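Local structure of putative GH105 family protein (Salmonella enterica subsp. enterica serovar Paratyphi A, 3QWT) at residues Ala179-Gly182 with Lys183-Arg187; Arg326-Val329 with Lys330-Pro334. The protein is of unknown function but, as a possible GH105-family member with an alpha/alpha toroid fold, is probably a carbohydrate-cleaving hydrolase. All coordinates share one frame; numbering follows the deposited sequence.

Contact 1: residues Ala179-Gly182 with Lys183-Arg187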
ATOM      1  N   ALA A 179      15.589 -16.119  15.537  1.00 28.35           N
ATOM      2  CA  ALA A 179      15.155 -15.786  14.186  1.00 23.78           C
ATOM      3  C   ALA A 179      13.892 -16.555  13.779  1.00 18.84           C
ATOM      4  O   ALA A 179      12.935 -15.977  13.269  1.00 26.14           O
ATOM      5  CB  ALA A 179      16.273 -16.091  13.204  1.00 21.68           C
ATOM      6  N   LYS A 180      13.883 -17.861  13.987  1.00 20.03           N
ATOM      7  CA  LYS A 180      12.757 -18.639  13.487  1.00 23.17           C
ATOM      8  C   LYS A 180      11.485 -18.199  14.213  1.00 28.79           C
ATOM      9  O   LYS A 180      10.447 -17.942  13.586  1.00 27.54           O
ATOM     10  CB  LYS A 180      13.004 -20.141  13.621  1.00 26.95           C
ATOM     11  CG  LYS A 180      11.762 -21.007  13.396  1.00 28.84           C
ATOM     12  CD  LYS A 180      11.154 -20.812  12.017  1.00 24.51           C
ATOM     13  CE  LYS A 180      10.062 -21.860  11.737  1.00 34.82           C
ATOM     14  NZ  LYS A 180       9.349 -21.705  10.415  1.00 29.97           N
ATOM     15  N   ILE A 181      11.592 -18.058  15.528  1.00 21.15           N
ATOM     16  CA  ILE A 181      10.443 -17.665  16.334  1.00 23.62           C
ATOM     17  C   ILE A 181       9.950 -16.277  15.935  1.00 27.90           C
ATOM     18  O   ILE A 181       8.746 -16.032  15.894  1.00 29.31           O
ATOM     19  CB  ILE A 181      10.778 -17.703  17.844  1.00 23.13           C
ATOM     20  CG1 ILE A 181      11.124 -19.133  18.250  1.00 25.81           C
ATOM     21  CG2 ILE A 181       9.597 -17.212  18.666  1.00 18.69           C
ATOM     22  CD1 ILE A 181      11.376 -19.300  19.721  1.00 36.04           C
ATOM     23  N   GLY A 182      10.889 -15.382  15.632  1.00 27.87           N
ATOM     24  CA  GLY A 182      10.565 -14.024  15.237  1.00 27.95           C
ATOM     25  C   GLY A 182       9.718 -14.019  13.975  1.00 33.64           C
ATOM     26  O   GLY A 182       8.683 -13.355  13.898  1.00 30.13           O
ATOM     27  N   LYS A 183      10.162 -14.770  12.976  1.00 32.41           N
ATOM     28  CA  LYS A 183       9.367 -14.957  11.782  1.00 30.72           C
ATOM     29  C   LYS A 183       8.012 -15.589  12.133  1.00 33.46           C
ATOM     30  O   LYS A 183       6.960 -15.063  11.774  1.00 33.58           O
ATOM     31  CB  LYS A 183      10.136 -15.814  10.791  1.00 28.66           C
ATOM     32  CG  LYS A 183      11.316 -15.088  10.151  1.00 30.97           C
ATOM     33  CD  LYS A 183      10.802 -13.882   9.330  1.00 30.07           C
ATOM     34  CE  LYS A 183      11.919 -13.070   8.701  1.00 28.77           C
ATOM     35  NZ  LYS A 183      11.329 -12.099   7.722  1.00 33.48           N
ATOM     36  N   LEU A 184       8.047 -16.689  12.875  1.00 33.16           N
ATOM     37  CA  LEU A 184       6.836 -17.429  13.237  1.00 33.98           C
ATOM     38  C   LEU A 184       5.773 -16.586  13.949  1.00 35.31           C
ATOM     39  O   LEU A 184       4.610 -16.583  13.552  1.00 32.49           O
ATOM     40  CB  LEU A 184       7.195 -18.653  14.091  1.00 33.62           C
ATOM     41  CG  LEU A 184       6.010 -19.498  14.581  1.00 37.70           C
ATOM     42  CD1 LEU A 184       5.166 -19.966  13.414  1.00 38.28           C
ATOM     43  CD2 LEU A 184       6.477 -20.701  15.415  1.00 34.35           C
ATOM     44  N   LEU A 185       6.165 -15.876  15.000  1.00 33.50           N
ATOM     45  CA  LEU A 185       5.209 -15.077  15.761  1.00 26.22           C
ATOM     46  C   LEU A 185       5.038 -13.666  15.197  1.00 25.68           C
ATOM     47  O   LEU A 185       4.466 -12.805  15.851  1.00 26.51           O
ATOM     48  CB  LEU A 185       5.630 -14.999  17.241  1.00 27.36           C
ATOM     49  CG  LEU A 185       5.903 -16.323  17.954  1.00 27.56           C
ATOM     50  CD1 LEU A 185       6.237 -16.050  19.379  1.00 22.58           C
ATOM     51  CD2 LEU A 185       4.722 -17.281  17.848  1.00 37.51           C
ATOM     52  N   ASN A 186       5.542 -13.427  13.990  1.00 24.09           N
ATOM     53  CA  ASN A 186       5.542 -12.073  13.419  1.00 32.40           C
ATOM     54  C   ASN A 186       6.054 -11.023  14.399  1.00 30.54           C
ATOM     55  O   ASN A 186       5.356 -10.051  14.697  1.00 33.21           O
ATOM     56  CB  ASN A 186       4.145 -11.660  12.928  1.00 41.95           C
ATOM     57  CG  ASN A 186       3.637 -12.543  11.803  1.00 59.47           C
ATOM     58  OD1 ASN A 186       4.324 -12.761  10.801  1.00 64.37           O
ATOM     59  ND2 ASN A 186       2.425 -13.065  11.967  1.00 67.64           N
ATOM     60  N   ARG A 187       7.261 -11.235  14.910  1.00 25.33           N
ATOM     61  CA  ARG A 187       7.892 -10.263  15.781  1.00 29.77           C
ATOM     62  C   ARG A 187       9.223  -9.855  15.166  1.00 26.57           C
ATOM     63  O   ARG A 187      10.273 -10.414  15.493  1.00 28.07           O
ATOM     64  CB  ARG A 187       8.042 -10.833  17.192  1.00 40.69           C
ATOM     65  CG  ARG A 187       6.686 -11.117  17.849  1.00 48.73           C
ATOM     66  CD  ARG A 187       6.809 -11.681  19.265  1.00 53.80           C
ATOM     67  NE  ARG A 187       5.496 -11.952  19.864  1.00 49.53           N
ATOM     68  CZ  ARG A 187       5.309 -12.346  21.121  1.00 42.15           C
ATOM     69  NH1 ARG A 187       6.348 -12.529  21.945  1.00 26.81           N
ATOM     70  NH2 ARG A 187       4.076 -12.561  21.556  1.00 51.45           N
TER
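Gly182 O accepts the backbone N-H of Arg187 at 2.7 Å, the outer bond of a Schellman motif that ends helix 170-184 of the alpha/alpha toroid. Asn186, with its positive phi of 48°, is the C-prime residue: its backbone turns the chain back, and its N reaches Lys183 O at 3.1 Å as the inner bond. Up to this point the helix keeps its regular pattern. Lys183 N is bonded to Ala179 O, Leu184 N to Lys180 O, and Leu185 N to Ile181 O, the last at 2.7 Å and almost straight.

Among the side chains, Ile181 and Leu185 run side by side and point the same way, one turn apart. Ile181 turns its CG2 branch anti to its own backbone N, which brings this methyl within 3.6 Å of Leu185 CD1. The pair continues onto helix 131-143, where Ile181 touches Leu134 and Ala138 and Leu185 reaches Leu131. Unlike Leu185, whose CG lies beside its backbone N, Leu184 has CG anti to the backbone N (chi1 178°), and its CB rests 3.4 Å from Lys180 O. The side chain of Leu184 packs on Tyr122 and Glu123 of helix 114-125, which Lys180 also touches, its NZ in a salt bridge with Glu123.

Just past the turn, the extended chain of Arg187 carries its guanidinium to Glu135, with which NH2 makes a salt bridge, and to Tyr190 OH, bonded by NH1. With two such partners the planar group has little freedom to rotate. Over one of its faces stands a methyl, Leu185 CD1, 4.1 Å above the plane and over the centre of the guanidinium.

Contact 2: residues Arg326-Val329 with Lys330-Pro334; sequences RGIV and KHISP
Gly327 O is gripped twice by His331: by the ring nitrogen ND1 at 2.8 Å and, weakly, by the backbone N at 3.1 Å. The histidine folds back over the last turn of helix 318-330, its CG anti to its own carbonyl carbon (chi1 -77°), and this rotation brings ND1 to the oxygen four residues earlier. The oxygen lies at the ring edge, 18° out of the ring plane, while ND1 is itself tilted 33° from the carbonyl plane. ND1 is the donor, and the bond helps to hold the ring's rotation.

The backbone N of His331 is shared, because it also bonds to Ile328 O at 3.0 Å. Ile332 N follows the same i to i-3 spacing with Val329 O, at 3.1 Å. Three-residue bonds thus take over as the helix ends, with both donors well above the carbonyl planes and not on a lone pair; His331 is the first residue to leave helical angles. Ile332 keeps CG1 beside its backbone N, which sets that methylene 3.1 Å from Ile328 O; its CD1 comes 4.3 Å from Ile328 CG2, a loose apolar touch. Arg326 and Lys330 run alongside each other in the same direction, yet NE of the first and NZ of the second remain 6.2 Å apart. Arg326 NE forms a salt bridge with Glu322, one turn back on the helix.

At the turn itself, His331 is backbone hydrogen-bonded to Leu339, and its side chain touches Leu280 and Gln340. Ile328 faces Thr297 and Ala298 of helix 294-309, whereas Val329 and Ile332 pack on helix 23-37 through Leu29, with Ile332 also meeting Val33.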
ATOM      1  N   ARG A 326      30.390 -39.399   1.147  1.00 55.62           N
ATOM      2  CA  ARG A 326      30.917 -40.753   1.038  1.00 52.67           C
ATOM      3  C   ARG A 326      31.666 -41.107   2.320  1.00 53.60           C
ATOM      4  O   ARG A 326      31.446 -42.165   2.910  1.00 51.90           O
ATOM      5  CB  ARG A 326      31.824 -40.888  -0.194  1.00 52.07           C
ATOM      6  CG  ARG A 326      31.054 -41.057  -1.497  1.00 48.20           C
ATOM      7  CD  ARG A 326      31.911 -40.767  -2.717  1.00 53.18           C
ATOM      8  NE  ARG A 326      31.083 -40.669  -3.915  1.00 63.68           N
ATOM      9  CZ  ARG A 326      31.198 -41.459  -4.978  1.00 73.64           C
ATOM     10  NH1 ARG A 326      32.131 -42.404  -5.015  1.00 74.53           N
ATOM     11  NH2 ARG A 326      30.390 -41.293  -6.015  1.00 79.46           N
ATOM     12  N   GLY A 327      32.530 -40.196   2.757  1.00 53.91           N
ATOM     13  CA  GLY A 327      33.218 -40.329   4.026  1.00 52.61           C
ATOM     14  C   GLY A 327      32.287 -40.556   5.209  1.00 54.23           C
ATOM     15  O   GLY A 327      32.556 -41.418   6.055  1.00 54.81           O
ATOM     16  N   ILE A 328      31.193 -39.793   5.277  1.00 49.98           N
ATOM     17  CA  ILE A 328      30.249 -39.914   6.394  1.00 45.93           C
ATOM     18  C   ILE A 328      29.614 -41.295   6.432  1.00 48.09           C
ATOM     19  O   ILE A 328      29.456 -41.894   7.498  1.00 47.95           O
ATOM     20  CB  ILE A 328      29.115 -38.855   6.348  1.00 49.38           C
ATOM     21  CG1 ILE A 328      29.655 -37.446   6.618  1.00 43.90           C
ATOM     22  CG2 ILE A 328      28.031 -39.185   7.379  1.00 43.48           C
ATOM     23  CD1 ILE A 328      30.244 -37.300   8.007  1.00 41.89           C
ATOM     24  N   VAL A 329      29.224 -41.789   5.265  1.00 48.72           N
ATOM     25  CA  VAL A 329      28.626 -43.103   5.197  1.00 51.50           C
ATOM     26  C   VAL A 329      29.648 -44.137   5.670  1.00 55.50           C
ATOM     27  O   VAL A 329      29.314 -45.023   6.449  1.00 51.68           O
ATOM     28  CB  VAL A 329      28.131 -43.433   3.780  1.00 50.46           C
ATOM     29  CG1 VAL A 329      27.768 -44.909   3.674  1.00 45.45           C
ATOM     30  CG2 VAL A 329      26.939 -42.571   3.431  1.00 45.18           C
ATOM     31  N   LYS A 330      30.895 -43.997   5.224  1.00 55.69           N
ATOM     32  CA  LYS A 330      31.961 -44.897   5.661  1.00 61.26           C
ATOM     33  C   LYS A 330      32.092 -44.940   7.178  1.00 58.88           C
ATOM     34  O   LYS A 330      32.488 -45.961   7.745  1.00 62.57           O
ATOM     35  CB  LYS A 330      33.302 -44.505   5.032  1.00 69.11           C
ATOM     36  CG  LYS A 330      33.737 -45.393   3.871  1.00 78.70           C
ATOM     37  CD  LYS A 330      32.624 -45.540   2.829  1.00 83.44           C
ATOM     38  CE  LYS A 330      32.620 -44.398   1.810  1.00 77.63           C
ATOM     39  NZ  LYS A 330      31.357 -44.362   1.016  1.00 71.58           N
ATOM     40  N   HIS A 331      31.753 -43.837   7.836  1.00 53.75           N
ATOM     41  CA  HIS A 331      31.962 -43.733   9.274  1.00 53.64           C
ATOM     42  C   HIS A 331      30.726 -44.040  10.111  1.00 56.38           C
ATOM     43  O   HIS A 331      30.733 -43.862  11.328  1.00 57.06           O
ATOM     44  CB  HIS A 331      32.501 -42.355   9.644  1.00 48.27           C
ATOM     45  CG  HIS A 331      33.952 -42.179   9.351  1.00 51.90           C
ATOM     46  ND1 HIS A 331      34.449 -42.106   8.068  1.00 58.35           N
ATOM     47  CD2 HIS A 331      35.020 -42.064  10.177  1.00 49.69           C
ATOM     48  CE1 HIS A 331      35.760 -41.949   8.115  1.00 55.56           C
ATOM     49  NE2 HIS A 331      36.130 -41.921   9.383  1.00 53.98           N
ATOM     50  N   ILE A 332      29.662 -44.484   9.463  1.00 50.37           N
ATOM     51  CA  ILE A 332      28.496 -44.941  10.197  1.00 49.25           C
ATOM     52  C   ILE A 332      28.629 -46.445  10.487  1.00 56.62           C
ATOM     53  O   ILE A 332      28.714 -47.263   9.568  1.00 54.93           O
ATOM     54  CB  ILE A 332      27.208 -44.615   9.434  1.00 49.76           C
ATOM     55  CG1 ILE A 332      27.126 -43.103   9.175  1.00 46.80           C
ATOM     56  CG2 ILE A 332      25.995 -45.094  10.208  1.00 47.98           C
ATOM     57  CD1 ILE A 332      25.843 -42.653   8.497  1.00 43.81           C
ATOM     58  N   SER A 333      28.681 -46.807  11.767  1.00 59.47           N
ATOM     59  CA  SER A 333      28.909 -48.203  12.145  1.00 58.58           C
ATOM     60  C   SER A 333      27.679 -49.063  11.830  1.00 54.66           C
ATOM     61  O   SER A 333      26.617 -48.535  11.525  1.00 47.71           O
ATOM     62  CB  SER A 333      29.306 -48.308  13.621  1.00 57.10           C
ATOM     63  OG  SER A 333      28.191 -48.595  14.442  1.00 61.42           O
ATOM     64  N   PRO A 334      27.827 -50.397  11.860  1.00 60.04           N
ATOM     65  CA  PRO A 334      26.665 -51.230  11.529  1.00 56.51           C
ATOM     66  C   PRO A 334      25.541 -51.059  12.552  1.00 60.40           C
ATOM     67  O   PRO A 334      24.383 -51.345  12.256  1.00 62.70           O
ATOM     68  CB  PRO A 334      27.228 -52.653  11.561  1.00 59.26           C
ATOM     69  CG  PRO A 334      28.699 -52.483  11.342  1.00 65.15           C
ATOM     70  CD  PRO A 334      29.051 -51.196  12.027  1.00 65.14           C
TER

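Overall arrangement
Following the chain from the N terminus, contact 1 comes first, where helix 170-184 ends and the chain turns into helix 188-205. Contact 2 follows after helices 231-248, 255-272 and 294-309, at the end of helix 318-330, where a loop leads on to helix 351-355. Each is a local turn formed by consecutive residues, so neither closes a long loop, and the two stand in series without nesting or crossing. The centres of contact 1 and contact 2 lie about 36 Å apart, on opposite sides of the chain's centre. Contact 1 joins its helix end to helices 114-125, 131-143 and 231-248, whereas contact 2 ties its own to helices 23-37 and 294-309.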